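Side-chain contacts in PlaB phospholipase (Legionella pneumophila, PDB 6ZTI), which is a virulence-associated phospholipase of the alpha/beta-hydrolase class whose activity is controlled by NAD(H)-mediated assembly into tetramers: residues B[68-71]-B[72-76]; B[104-107]-B[108-111]; B[126-129]-B[130-133]; B[172-175]-B[176-180]; B[115-118]-B[119-122]. All blocks are in the same frame, centred on the assembly; numbering follows the deposited sequence.

Overall arrangement
All five contacts lie on or beside the parallel sheet of the alpha/beta-hydrolase part. Along the chain they run interaction 1, 2, 5, 3, 4. Interaction 2, on helix 102-114, is the hub and touches all four others. Its centre is about 9 Å from that of interaction 1, about 10 Å from interaction 4, about 11 Å from interaction 3 and about 12 Å from interaction 5. Interaction 1 lies on helix 69-89, interaction 4 on helix 171-180, interaction 3 at the end of strand 123-129 and interaction 5 in the loop leading into that strand. Interaction 1 alone reaches another subunit, so helix 69-89, which packs on helix 102-114, also takes part in the contact with a second subunit of the tetramer.

Interaction 1. Residues B[68-71]-B[72-76]; sequences TVDD and IARAF
The carboxylates of Asp-70 and Asp-71 and the guanidinium group of Arg-74 come together around a single water. It donates to Asp-70 OD2 at 3.1 Å and to Asp-71 OD1 at 2.7 Å, and accepts from Arg-74 NH1; directly, Asp-70 OD2 and Arg-74 NH1 stay 5.0 Å apart. Thr-68 N meets the Asp-71 carboxylate from above its plane, donating to OD2 over 3.0 Å from 53° out of it. A bend at chi3 (76°) helps turn the Arg-74 tip back to the water, while its CB sits 3.5 Å from Asp-70 O. Each charged group has a stronger partner on the second subunit: Arg-351 of that subunit pairs with Asp-70, Arg-461 of that subunit with Asp-71, and Arg-74 NH2 donates to Asp-489 O of that subunit.

Thr-68 and Asp-71 make a capping box at the start of helix 69-89. Thr-68 is the N-cap, and its OG1 takes the Asp-71 N-H at 2.9 Å. With CG beside its own backbone N (chi1 -65°), Asp-71 folds back over the helix start and returns the bond. Two carboxylates at this end would probably suit the helix dipole. Regular helical bonds follow, beginning with Ile-72 N to Thr-68 O at 2.9 Å. Ile-72 CG1 lies against the same oxygen, and the side chain runs on to Ile-105 of helix 102-114 and to Phe-468 of the second subunit.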
loop_
_atom_site.group_PDB
_atom_site.type_symbol
_atom_site.label_atom_id
_atom_site.label_comp_id
_atom_site.label_asym_id
_atom_site.label_seq_id
_atom_site.Cartn_x
_atom_site.Cartn_y
_atom_site.Cartn_z
ATOM N N THR B 68 -6.767 22.329 -5.461
ATOM C CA THR B 68 -7.885 21.813 -4.689
ATOM C C THR B 68 -9.140 22.652 -4.927
ATOM O O THR B 68 -9.088 23.777 -5.441
ATOM C CB THR B 68 -7.555 21.797 -3.190
ATOM O OG1 THR B 68 -7.534 23.143 -2.694
ATOM C CG2 THR B 68 -6.193 21.132 -2.922
ATOM N N VAL B 69 -10.286 22.088 -4.529
ATOM C CA VAL B 69 -11.546 22.825 -4.601
ATOM C C VAL B 69 -11.461 24.081 -3.741
ATOM O O VAL B 69 -11.949 25.150 -4.124
ATOM C CB VAL B 69 -12.718 21.911 -4.190
ATOM C CG1 VAL B 69 -14.026 22.683 -4.079
ATOM C CG2 VAL B 69 -12.874 20.790 -5.195
ATOM N N ASP B 70 -10.818 23.976 -2.579
ATOM C CA ASP B 70 -10.547 25.149 -1.757
ATOM C C ASP B 70 -9.767 26.211 -2.532
ATOM O O ASP B 70 -10.117 27.397 -2.500
ATOM C CB ASP B 70 -9.766 24.724 -0.519
ATOM C CG ASP B 70 -9.343 25.903 0.335
ATOM O OD1 ASP B 70 -10.237 26.559 0.912
ATOM O OD2 ASP B 70 -8.123 26.154 0.437
ATOM N N ASP B 71 -8.679 25.802 -3.198
ATOM C CA ASP B 71 -7.892 26.701 -4.041
ATOM C C ASP B 71 -8.755 27.400 -5.086
ATOM O O ASP B 71 -8.635 28.612 -5.303
ATOM C CB ASP B 71 -6.784 25.931 -4.771
ATOM C CG ASP B 71 -5.717 25.339 -3.850
ATOM O OD1 ASP B 71 -5.616 25.694 -2.649
ATOM O OD2 ASP B 71 -4.953 24.493 -4.376
ATOM N N ILE B 72 -9.610 26.635 -5.776
ATOM C CA ILE B 72 -10.366 27.198 -6.885
ATOM C C ILE B 72 -11.401 28.190 -6.376
ATOM O O ILE B 72 -11.652 29.217 -7.009
ATOM C CB ILE B 72 -11.023 26.076 -7.708
ATOM C CG1 ILE B 72 -9.951 25.205 -8.373
ATOM C CG2 ILE B 72 -11.952 26.651 -8.764
ATOM C CD1 ILE B 72 -10.473 23.858 -8.843
ATOM N N ALA B 73 -12.050 27.882 -5.252
ATOM C CA ALA B 73 -13.024 28.814 -4.688
ATOM C C ALA B 73 -12.340 30.095 -4.219
ATOM O O ALA B 73 -12.858 31.198 -4.429
ATOM C CB ALA B 73 -13.781 28.145 -3.543
ATOM N N ARG B 74 -11.154 29.972 -3.615
ATOM C CA ARG B 74 -10.377 31.159 -3.272
ATOM C C ARG B 74 -10.018 31.966 -4.516
ATOM O O ARG B 74 -10.018 33.202 -4.487
ATOM C CB ARG B 74 -9.097 30.752 -2.542
ATOM C CG ARG B 74 -9.178 30.663 -1.032
ATOM C CD ARG B 74 -7.806 30.253 -0.456
ATOM N NE ARG B 74 -6.830 31.349 -0.440
ATOM C CZ ARG B 74 -5.514 31.194 -0.320
ATOM N NH1 ARG B 74 -4.987 29.977 -0.227
ATOM N NH2 ARG B 74 -4.715 32.256 -0.300
ATOM N N ALA B 75 -9.665 31.280 -5.606
ATOM C CA ALA B 75 -9.261 31.971 -6.822
ATOM C C ALA B 75 -10.455 32.587 -7.550
ATOM O O ALA B 75 -10.301 33.615 -8.214
ATOM C CB ALA B 75 -8.495 31.012 -7.733
ATOM N N PHE B 76 -11.645 31.993 -7.426
ATOM C CA PHE B 76 -12.859 32.639 -7.927
ATOM C C PHE B 76 -13.049 34.004 -7.273
ATOM O O PHE B 76 -13.275 35.013 -7.958
ATOM C CB PHE B 76 -14.070 31.732 -7.689
ATOM C CG PHE B 76 -15.366 32.310 -8.177
ATOM C CD1 PHE B 76 -15.609 32.451 -9.526
ATOM C CD2 PHE B 76 -16.327 32.722 -7.291
ATOM C CE1 PHE B 76 -16.791 32.986 -9.983
ATOM C CE2 PHE B 76 -17.511 33.261 -7.744
ATOM C CZ PHE B 76 -17.736 33.399 -9.093
HETATM O O HOH W 1 -5.948 27.804 -1.031
#

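Interaction 2. Residues B[104-107]-B[108-111]; sequences PIVR and KWMD
Val-106 and Trp-109 lie side by side one helical turn apart, pointing the same way, and Val-106 CG1 meets Trp-109 CE3 at 4.2 Å. The valine turns CG1 away from its own N, which puts that methyl also within 4.4 Å of Met-110 SD, so one branch serves two neighbours. Trp-109 carries its indole with CG opposite the backbone N (chi1 167°), and the ring presents its edge to Val-106 O, which lies in the ring plane 3.7 Å from CE3. Met-110 differs: its CG stands beside its own N (chi1 -69°) and comes within 3.3 Å of Val-106 O before the chain bends at chi3.

Val-106 O is therefore closely surrounded. Its hydrogen bond comes from Met-110 N at 2.9 Å and is nearly straight, at 172°, while the carbons of Trp-109 and Met-110 close in around it. Lys-108 rests its CB on Pro-104 O, then bends at chi2 as it runs outward.

The polar ends look beyond the helix: Trp-109 NE1 bonds to Asp-77, Arg-107 to Asn-177 with a cation-pi contact to Trp-180, and Asp-111 to Tyr-183. Val-106 and Met-110 bear on Leu-126 of the sheet. Helix 102-114 is the crossover of the beta-alpha-beta unit built with strands 93-99 and 123-129, probably the helix that follows the nucleophile elbow in alpha/beta hydrolases.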
loop_
_atom_site.group_PDB
_atom_site.type_symbol
_atom_site.label_atom_id
_atom_site.label_comp_id
_atom_site.label_asym_id
_atom_site.label_seq_id
_atom_site.Cartn_x
_atom_site.Cartn_y
_atom_site.Cartn_z
ATOM N N PRO B 104 -20.612 22.808 -7.030
ATOM C CA PRO B 104 -19.871 22.643 -5.775
ATOM C C PRO B 104 -18.848 23.728 -5.509
ATOM O O PRO B 104 -18.625 24.088 -4.346
ATOM C CB PRO B 104 -19.196 21.279 -5.966
ATOM C CG PRO B 104 -20.133 20.517 -6.809
ATOM C CD PRO B 104 -20.772 21.531 -7.747
ATOM N N ILE B 105 -18.221 24.263 -6.551
ATOM C CA ILE B 105 -17.140 25.232 -6.364
ATOM C C ILE B 105 -17.703 26.570 -5.902
ATOM O O ILE B 105 -17.210 27.174 -4.940
ATOM C CB ILE B 105 -16.326 25.374 -7.664
ATOM C CG1 ILE B 105 -15.337 24.220 -7.784
ATOM C CG2 ILE B 105 -15.573 26.701 -7.718
ATOM C CD1 ILE B 105 -14.830 23.960 -9.202
ATOM N N VAL B 106 -18.760 27.043 -6.566
ATOM C CA VAL B 106 -19.398 28.282 -6.140
ATOM C C VAL B 106 -20.011 28.126 -4.752
ATOM O O VAL B 106 -20.032 29.087 -3.972
ATOM C CB VAL B 106 -20.438 28.725 -7.182
ATOM C CG1 VAL B 106 -21.251 29.913 -6.674
ATOM C CG2 VAL B 106 -19.731 29.088 -8.485
ATOM N N ARG B 107 -20.497 26.927 -4.410
ATOM C CA ARG B 107 -21.042 26.714 -3.074
ATOM C C ARG B 107 -19.950 26.739 -2.008
ATOM O O ARG B 107 -20.200 27.169 -0.882
ATOM C CB ARG B 107 -21.802 25.395 -3.006
ATOM C CG ARG B 107 -23.106 25.368 -3.834
ATOM C CD ARG B 107 -24.029 24.303 -3.339
ATOM N NE ARG B 107 -23.476 22.958 -3.472
ATOM C CZ ARG B 107 -23.210 22.127 -2.468
ATOM N NH1 ARG B 107 -23.414 22.469 -1.194
ATOM N NH2 ARG B 107 -22.726 20.926 -2.749
ATOM N N LYS B 108 -18.757 26.237 -2.330
ATOM C CA LYS B 108 -17.622 26.350 -1.423
ATOM C C LYS B 108 -17.181 27.803 -1.274
ATOM O O LYS B 108 -16.832 28.247 -0.172
ATOM C CB LYS B 108 -16.475 25.485 -1.948
ATOM C CG LYS B 108 -15.209 25.547 -1.131
ATOM C CD LYS B 108 -15.364 24.990 0.269
ATOM C CE LYS B 108 -14.020 25.008 1.011
ATOM N NZ LYS B 108 -14.148 24.641 2.424
ATOM N N TRP B 109 -17.179 28.556 -2.376
ATOM C CA TRP B 109 -16.873 29.980 -2.307
ATOM C C TRP B 109 -17.855 30.716 -1.401
ATOM O O TRP B 109 -17.446 31.491 -0.525
ATOM C CB TRP B 109 -16.886 30.575 -3.713
ATOM C CG TRP B 109 -16.883 32.074 -3.704
ATOM C CD1 TRP B 109 -15.818 32.893 -3.475
ATOM C CD2 TRP B 109 -18.009 32.930 -3.922
ATOM N NE1 TRP B 109 -16.213 34.209 -3.533
ATOM C CE2 TRP B 109 -17.552 34.260 -3.806
ATOM C CE3 TRP B 109 -19.355 32.704 -4.194
ATOM C CZ2 TRP B 109 -18.396 35.353 -3.957
ATOM C CZ3 TRP B 109 -20.192 33.792 -4.351
ATOM C CH2 TRP B 109 -19.713 35.097 -4.235
ATOM N N MET B 110 -19.161 30.487 -1.598
ATOM C CA MET B 110 -20.156 31.045 -0.691
ATOM C C MET B 110 -19.844 30.673 0.757
ATOM O O MET B 110 -19.947 31.507 1.659
ATOM C CB MET B 110 -21.559 30.549 -1.067
ATOM C CG MET B 110 -22.085 31.088 -2.383
ATOM S SD MET B 110 -23.584 30.272 -2.976
ATOM C CE MET B 110 -24.703 30.722 -1.641
ATOM N N ASP B 111 -19.428 29.428 0.990
ATOM C CA ASP B 111 -19.192 28.976 2.357
ATOM C C ASP B 111 -17.942 29.632 2.929
ATOM O O ASP B 111 -17.915 30.008 4.104
ATOM C CB ASP B 111 -19.085 27.445 2.377
ATOM C CG ASP B 111 -19.300 26.845 3.761
ATOM O OD1 ASP B 111 -20.421 26.939 4.292
ATOM O OD2 ASP B 111 -18.349 26.243 4.303
#

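Interaction 3. Residues B[126-129]-B[130-133]; sequences LIML and APAN
Met-128 and Pro-131 touch through aliphatic carbon: Met-128 CB lies against the CB-CG side of the proline ring, 3.7 Å from Pro-131 CG and 3.8 Å from Pro-131 CB. Farther along the same side chain, Met-128 SD receives a weak hydrogen bond from Asn-133 ND2 at 3.7 Å, fairly straight at 161°. The two side chains cross at about a right angle, and the amide reaches the sulfur with its nitrogen. A bend at chi3 (-79°) turns the methyl of Met-128 aside after the sulfur.

The backbone between them brings these groups together. Strand 123-129 ends at Leu-129, and Ala-130 adopts a left-handed conformation that turns the chain sharply. Its CB comes within 3.4 Å of Leu-129 O as a result, and Pro-131 CD lies 3.3 Å from Leu-129 C. One step on, Ala-132 is the centre of an inverse gamma turn, closed by a weak bond from Asn-133 N to Pro-131 O at 3.0 Å; this bends the chain so that Asn-133 points back at the methionine.

Stronger bonds fix the asparagine amide from outside: OD1 accepts from Arg-107 of helix 102-114, and ND2 also donates to Thr-226 O. On the sheet side, Met-128 packs on Thr-98 and Val-194 of the flanking strands, while Leu-129 packs on Ile-97 and on Thr-287 of helix 286-296. The arrangement is the carboxyl end of an inner strand of the parallel alpha/beta-hydrolase sheet, where the chain leaves the strand and turns into a connecting loop.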
loop_
_atom_site.group_PDB
_atom_site.type_symbol
_atom_site.label_atom_id
_atom_site.label_comp_id
_atom_site.label_asym_id
_atom_site.label_seq_id
_atom_site.Cartn_x
_atom_site.Cartn_y
_atom_site.Cartn_z
ATOM N N LEU B 126 -28.008 31.516 -8.338
ATOM C CA LEU B 126 -27.119 30.375 -8.536
ATOM C C LEU B 126 -27.907 29.329 -9.307
ATOM O O LEU B 126 -28.856 28.742 -8.777
ATOM C CB LEU B 126 -26.601 29.824 -7.210
ATOM C CG LEU B 126 -25.761 28.546 -7.315
ATOM C CD1 LEU B 126 -24.625 28.726 -8.317
ATOM C CD2 LEU B 126 -25.213 28.141 -5.959
ATOM N N ILE B 127 -27.531 29.128 -10.566
ATOM C CA ILE B 127 -28.187 28.190 -11.462
ATOM C C ILE B 127 -27.177 27.089 -11.749
ATOM O O ILE B 127 -26.236 27.287 -12.520
ATOM C CB ILE B 127 -28.666 28.869 -12.750
ATOM C CG1 ILE B 127 -29.573 30.054 -12.410
ATOM C CG2 ILE B 127 -29.392 27.853 -13.641
ATOM C CD1 ILE B 127 -29.938 30.927 -13.603
ATOM N N MET B 128 -27.367 25.934 -11.119
ATOM C CA MET B 128 -26.460 24.798 -11.229
ATOM C C MET B 128 -27.012 23.805 -12.236
ATOM O O MET B 128 -28.129 23.312 -12.066
ATOM C CB MET B 128 -26.289 24.119 -9.870
ATOM C CG MET B 128 -25.445 24.913 -8.884
ATOM S SD MET B 128 -25.556 24.198 -7.240
ATOM C CE MET B 128 -27.145 24.844 -6.727
ATOM N N LEU B 129 -26.227 23.507 -13.275
ATOM C CA LEU B 129 -26.583 22.533 -14.297
ATOM C C LEU B 129 -25.829 21.233 -14.037
ATOM O O LEU B 129 -24.590 21.218 -14.008
ATOM C CB LEU B 129 -26.262 23.063 -15.697
ATOM C CG LEU B 129 -26.748 24.474 -16.047
ATOM C CD1 LEU B 129 -26.284 24.931 -17.439
ATOM C CD2 LEU B 129 -28.267 24.555 -15.965
ATOM N N ALA B 130 -26.580 20.146 -13.847
ATOM C CA ALA B 130 -26.044 18.821 -13.535
ATOM C C ALA B 130 -24.877 18.902 -12.556
ATOM O O ALA B 130 -23.815 18.323 -12.817
ATOM C CB ALA B 130 -25.602 18.108 -14.811
ATOM N N PRO B 131 -25.044 19.585 -11.423
ATOM C CA PRO B 131 -23.946 19.704 -10.455
ATOM C C PRO B 131 -23.691 18.406 -9.719
ATOM O O PRO B 131 -24.630 17.698 -9.346
ATOM C CB PRO B 131 -24.457 20.768 -9.483
ATOM C CG PRO B 131 -25.929 20.502 -9.469
ATOM C CD PRO B 131 -26.289 20.169 -10.894
ATOM N N ALA B 132 -22.408 18.122 -9.469
ATOM C CA ALA B 132 -22.001 16.930 -8.715
ATOM C C ALA B 132 -21.999 17.235 -7.215
ATOM O O ALA B 132 -21.007 17.061 -6.506
ATOM C CB ALA B 132 -20.635 16.443 -9.183
ATOM N N ASN B 133 -23.160 17.681 -6.730
ATOM C CA ASN B 133 -23.235 18.203 -5.370
ATOM C C ASN B 133 -23.003 17.131 -4.320
ATOM O O ASN B 133 -22.498 17.440 -3.237
ATOM C CB ASN B 133 -24.574 18.891 -5.145
ATOM C CG ASN B 133 -24.601 20.281 -5.742
ATOM O OD1 ASN B 133 -23.635 21.043 -5.633
ATOM N ND2 ASN B 133 -25.696 20.614 -6.393
#

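Interaction 4. Residues B[172-175]-B[176-180]; sequences MSWQ and LNESW
Trp-174 and Glu-178, one turn apart on helix 171-180, bring their polar side-chain atoms together: Trp-174 NE1 is 3.4 Å from Glu-178 OE1. That oxygen sits at the edge of the indole, near its plane, while the carboxylate as a whole is turned 88° to the ring. Both side chains set CG opposite their backbone N (chi1 -176° for the tryptophan), which sends them out along the same flank of the helix. The other oxygen, Glu-178 OE2, makes a long, weak ion pair with Lys-234.

Regular i to i+4 bonds join the main chain across the contact, from Leu-176 N to Met-172 O through Ser-179 N to Gln-175 O. Between them, Trp-174 O takes Glu-178 N at 2.8 Å and Ser-173 O takes Asn-177 N at 2.8 Å. Ser-173 O is also covered by the Asn-177 side chain, whose CB and CG both lie 3.3 Å from it.

The asparagine amide is used at both ends: OD1 accepts from Arg-107, and ND2 donates to Asn-133 O. Ser-179 OG bonds with Asp-111 and with Lys-115 NZ. Trp-174 itself packs on Met-454 and Glu-456 of strand 452-463. The chemistry thus divides round the helix: the buried amide of Asn-177 is tied to helix 102-114 and the loop after strand 123-129, whereas Glu-178, partly exposed and near a lysine, would probably remain ionised.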
loop_
_atom_site.group_PDB
_atom_site.type_symbol
_atom_site.label_atom_id
_atom_site.label_comp_id
_atom_site.label_asym_id
_atom_site.label_seq_id
_atom_site.Cartn_x
_atom_site.Cartn_y
_atom_site.Cartn_z
ATOM N N MET B 172 -14.672 15.734 2.180
ATOM C CA MET B 172 -14.754 17.159 1.874
ATOM C C MET B 172 -16.170 17.557 1.463
ATOM O O MET B 172 -16.705 18.562 1.951
ATOM C CB MET B 172 -13.743 17.526 0.797
ATOM C CG MET B 172 -12.342 17.614 1.335
ATOM S SD MET B 172 -11.125 17.989 0.071
ATOM C CE MET B 172 -11.126 16.449 -0.839
ATOM N N SER B 173 -16.804 16.782 0.578
ATOM C CA SER B 173 -18.167 17.124 0.191
ATOM C C SER B 173 -19.137 16.950 1.361
ATOM O O SER B 173 -20.084 17.735 1.512
ATOM C CB SER B 173 -18.604 16.297 -1.014
ATOM O OG SER B 173 -18.749 14.942 -0.667
ATOM N N TRP B 174 -18.915 15.943 2.216
ATOM C CA TRP B 174 -19.740 15.810 3.418
ATOM C C TRP B 174 -19.694 17.084 4.249
ATOM O O TRP B 174 -20.731 17.591 4.694
ATOM C CB TRP B 174 -19.262 14.626 4.259
ATOM C CG TRP B 174 -20.124 14.343 5.489
ATOM C CD1 TRP B 174 -20.129 15.030 6.669
ATOM C CD2 TRP B 174 -21.086 13.294 5.638
ATOM N NE1 TRP B 174 -21.038 14.480 7.537
ATOM C CE2 TRP B 174 -21.640 13.415 6.928
ATOM C CE3 TRP B 174 -21.532 12.263 4.806
ATOM C CZ2 TRP B 174 -22.612 12.547 7.405
ATOM C CZ3 TRP B 174 -22.504 11.418 5.275
ATOM C CH2 TRP B 174 -23.026 11.554 6.571
ATOM N N GLN B 175 -18.484 17.600 4.488
ATOM C CA GLN B 175 -18.317 18.822 5.268
ATOM C C GLN B 175 -19.059 19.987 4.631
ATOM O O GLN B 175 -19.775 20.732 5.313
ATOM C CB GLN B 175 -16.826 19.144 5.406
ATOM C CG GLN B 175 -16.507 20.485 6.078
ATOM C CD GLN B 175 -15.019 20.708 6.240
ATOM O OE1 GLN B 175 -14.324 21.077 5.287
ATOM N NE2 GLN B 175 -14.518 20.485 7.448
ATOM N N LEU B 176 -18.895 20.179 3.321
ATOM C CA LEU B 176 -19.579 21.294 2.678
ATOM C C LEU B 176 -21.094 21.125 2.756
ATOM O O LEU B 176 -21.818 22.065 3.100
ATOM C CB LEU B 176 -19.116 21.425 1.227
ATOM C CG LEU B 176 -19.728 22.593 0.451
ATOM C CD1 LEU B 176 -19.377 23.946 1.077
ATOM C CD2 LEU B 176 -19.290 22.553 -1.007
ATOM N N ASN B 177 -21.590 19.921 2.486
ATOM C CA ASN B 177 -23.029 19.739 2.437
ATOM C C ASN B 177 -23.648 19.732 3.823
ATOM O O ASN B 177 -24.808 20.128 3.980
ATOM C CB ASN B 177 -23.333 18.459 1.682
ATOM C CG ASN B 177 -23.013 18.588 0.224
ATOM O OD1 ASN B 177 -22.809 19.701 -0.287
ATOM N ND2 ASN B 177 -22.950 17.470 -0.460
ATOM N N GLU B 178 -22.895 19.316 4.844
ATOM C CA GLU B 178 -23.406 19.463 6.197
ATOM C C GLU B 178 -23.481 20.933 6.577
ATOM O O GLU B 178 -24.457 21.373 7.193
ATOM C CB GLU B 178 -22.536 18.683 7.174
ATOM C CG GLU B 178 -22.951 18.892 8.614
ATOM C CD GLU B 178 -22.296 17.921 9.579
ATOM O OE1 GLU B 178 -21.189 17.424 9.277
ATOM O OE2 GLU B 178 -22.899 17.657 10.641
ATOM N N SER B 179 -22.468 21.714 6.202
ATOM C CA SER B 179 -22.568 23.160 6.370
ATOM C C SER B 179 -23.835 23.696 5.715
ATOM O O SER B 179 -24.547 24.521 6.301
ATOM C CB SER B 179 -21.336 23.847 5.779
ATOM O OG SER B 179 -21.304 25.226 6.115
ATOM N N TRP B 180 -24.148 23.223 4.505
ATOM C CA TRP B 180 -25.242 23.816 3.746
ATOM C C TRP B 180 -26.598 23.482 4.335
ATOM O O TRP B 180 -27.590 24.110 3.947
ATOM C CB TRP B 180 -25.159 23.395 2.276
ATOM C CG TRP B 180 -24.460 24.436 1.457
ATOM C CD1 TRP B 180 -23.124 24.712 1.456
ATOM C CD2 TRP B 180 -25.062 25.368 0.542
ATOM N NE1 TRP B 180 -22.857 25.744 0.595
ATOM C CE2 TRP B 180 -24.029 26.173 0.029
ATOM C CE3 TRP B 180 -26.372 25.599 0.114
ATOM C CZ2 TRP B 180 -24.261 27.186 -0.899
ATOM C CZ3 TRP B 180 -26.604 26.610 -0.817
ATOM C CH2 TRP B 180 -25.558 27.388 -1.309
#

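Interaction 5. Residues B[115-118]-B[119-122]; sequences KNNL and AKCP
Asn-117 and Lys-120 meet across the first of two overlapping type I beta turns, 117-120 and 118-121, which carry the chain from helix 102-114 into strand 123-129 and so form part of the beta-alpha-beta connection.

Two backbone hydrogen bonds close the turns. Lys-120 N donates to Asn-117 O at 3.1 Å, and Cys-121 N donates to Leu-118 O, also at 3.1 Å. Neither donor lies in its acceptor's carbonyl plane: the lysine nitrogen stands 46° above it and the cysteine nitrogen 72°, so neither bond is made on a lone pair.

Side-chain packing comes next. The Asn-117 amide lies against the root of the lysine chain, with OD1 at 3.3 Å and ND2 at 3.4 Å from Lys-120 CG, so both branches of the amide touch the same methylene. Asn-117 holds CG opposite its backbone N (chi1 -164°), which brings the amide round to the lysine, and the two chains cross at a slant. Lys-120 then bends at chi2 and again at chi4 as it leads away from the turn.

On the buried side, Leu-118 packs on Met-110 and Tyr-183, and Cys-121 on Trp-109 and Phe-114, seating the turns on the end of helix 102-114. Cys-121 points back into the turn, with its CB 3.2 Å from Leu-118 O, the same oxygen that its N-H bonds.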
loop_
_atom_site.group_PDB
_atom_site.type_symbol
_atom_site.label_atom_id
_atom_site.label_comp_id
_atom_site.label_asym_id
_atom_site.label_seq_id
_atom_site.Cartn_x
_atom_site.Cartn_y
_atom_site.Cartn_z
ATOM N N LYS B 115 -20.723 32.542 4.660
ATOM C CA LYS B 115 -21.580 31.538 5.276
ATOM C C LYS B 115 -22.592 32.171 6.221
ATOM O O LYS B 115 -23.807 32.018 6.058
ATOM C CB LYS B 115 -20.738 30.512 6.028
ATOM C CG LYS B 115 -21.591 29.488 6.776
ATOM C CD LYS B 115 -20.762 28.328 7.326
ATOM C CE LYS B 115 -21.548 27.507 8.361
ATOM N NZ LYS B 115 -22.825 26.989 7.827
ATOM N N ASN B 116 -22.112 32.865 7.230
ATOM C CA ASN B 116 -23.025 33.442 8.203
ATOM C C ASN B 116 -23.647 34.748 7.738
ATOM O O ASN B 116 -24.140 35.500 8.583
ATOM C CB ASN B 116 -22.295 33.666 9.525
ATOM C CG ASN B 116 -21.571 32.428 10.003
ATOM O OD1 ASN B 116 -20.372 32.474 10.287
ATOM N ND2 ASN B 116 -22.293 31.307 10.088
ATOM N N ASN B 117 -23.685 35.023 6.433
ATOM C CA ASN B 117 -23.859 36.396 5.978
ATOM C C ASN B 117 -24.260 36.445 4.512
ATOM O O ASN B 117 -23.726 37.254 3.745
ATOM C CB ASN B 117 -22.547 37.154 6.209
ATOM C CG ASN B 117 -22.701 38.653 6.143
ATOM O OD1 ASN B 117 -23.799 39.196 6.282
ATOM N ND2 ASN B 117 -21.582 39.339 5.948
ATOM N N LEU B 118 -25.210 35.597 4.110
ATOM C CA LEU B 118 -25.532 35.492 2.693
ATOM C C LEU B 118 -26.124 36.771 2.129
ATOM O O LEU B 118 -26.103 36.957 0.910
ATOM C CB LEU B 118 -26.508 34.344 2.442
ATOM C CG LEU B 118 -25.997 32.914 2.555
ATOM C CD1 LEU B 118 -27.114 31.983 2.155
ATOM C CD2 LEU B 118 -24.786 32.677 1.696
ATOM N N ALA B 119 -26.668 37.652 2.974
ATOM C CA ALA B 119 -27.263 38.886 2.480
ATOM C C ALA B 119 -26.227 39.861 1.938
ATOM O O ALA B 119 -26.586 40.766 1.177
ATOM C CB ALA B 119 -28.066 39.565 3.590
ATOM N N LYS B 120 -24.964 39.721 2.337
ATOM C CA LYS B 120 -23.878 40.526 1.794
ATOM C C LYS B 120 -23.217 39.879 0.580
ATOM O O LYS B 120 -22.370 40.507 -0.059
ATOM C CB LYS B 120 -22.821 40.775 2.875
ATOM C CG LYS B 120 -23.324 41.562 4.079
ATOM C CD LYS B 120 -23.321 43.061 3.832
ATOM C CE LYS B 120 -23.521 43.834 5.129
ATOM N NZ LYS B 120 -22.314 43.789 6.009
ATOM N N CYS B 121 -23.572 38.648 0.261
ATOM C CA CYS B 121 -22.982 37.969 -0.877
ATOM C C CYS B 121 -23.365 38.684 -2.169
ATOM O O CYS B 121 -24.549 38.970 -2.381
ATOM C CB CYS B 121 -23.465 36.521 -0.909
ATOM S SG CYS B 121 -22.757 35.524 -2.212
ATOM N N PRO B 122 -22.411 38.976 -3.060
ATOM C CA PRO B 122 -22.756 39.688 -4.301
ATOM C C PRO B 122 -23.485 38.832 -5.324
ATOM O O PRO B 122 -23.858 39.336 -6.389
ATOM C CB PRO B 122 -21.388 40.129 -4.830
ATOM C CG PRO B 122 -20.459 39.068 -4.341
ATOM C CD PRO B 122 -20.975 38.650 -2.996
#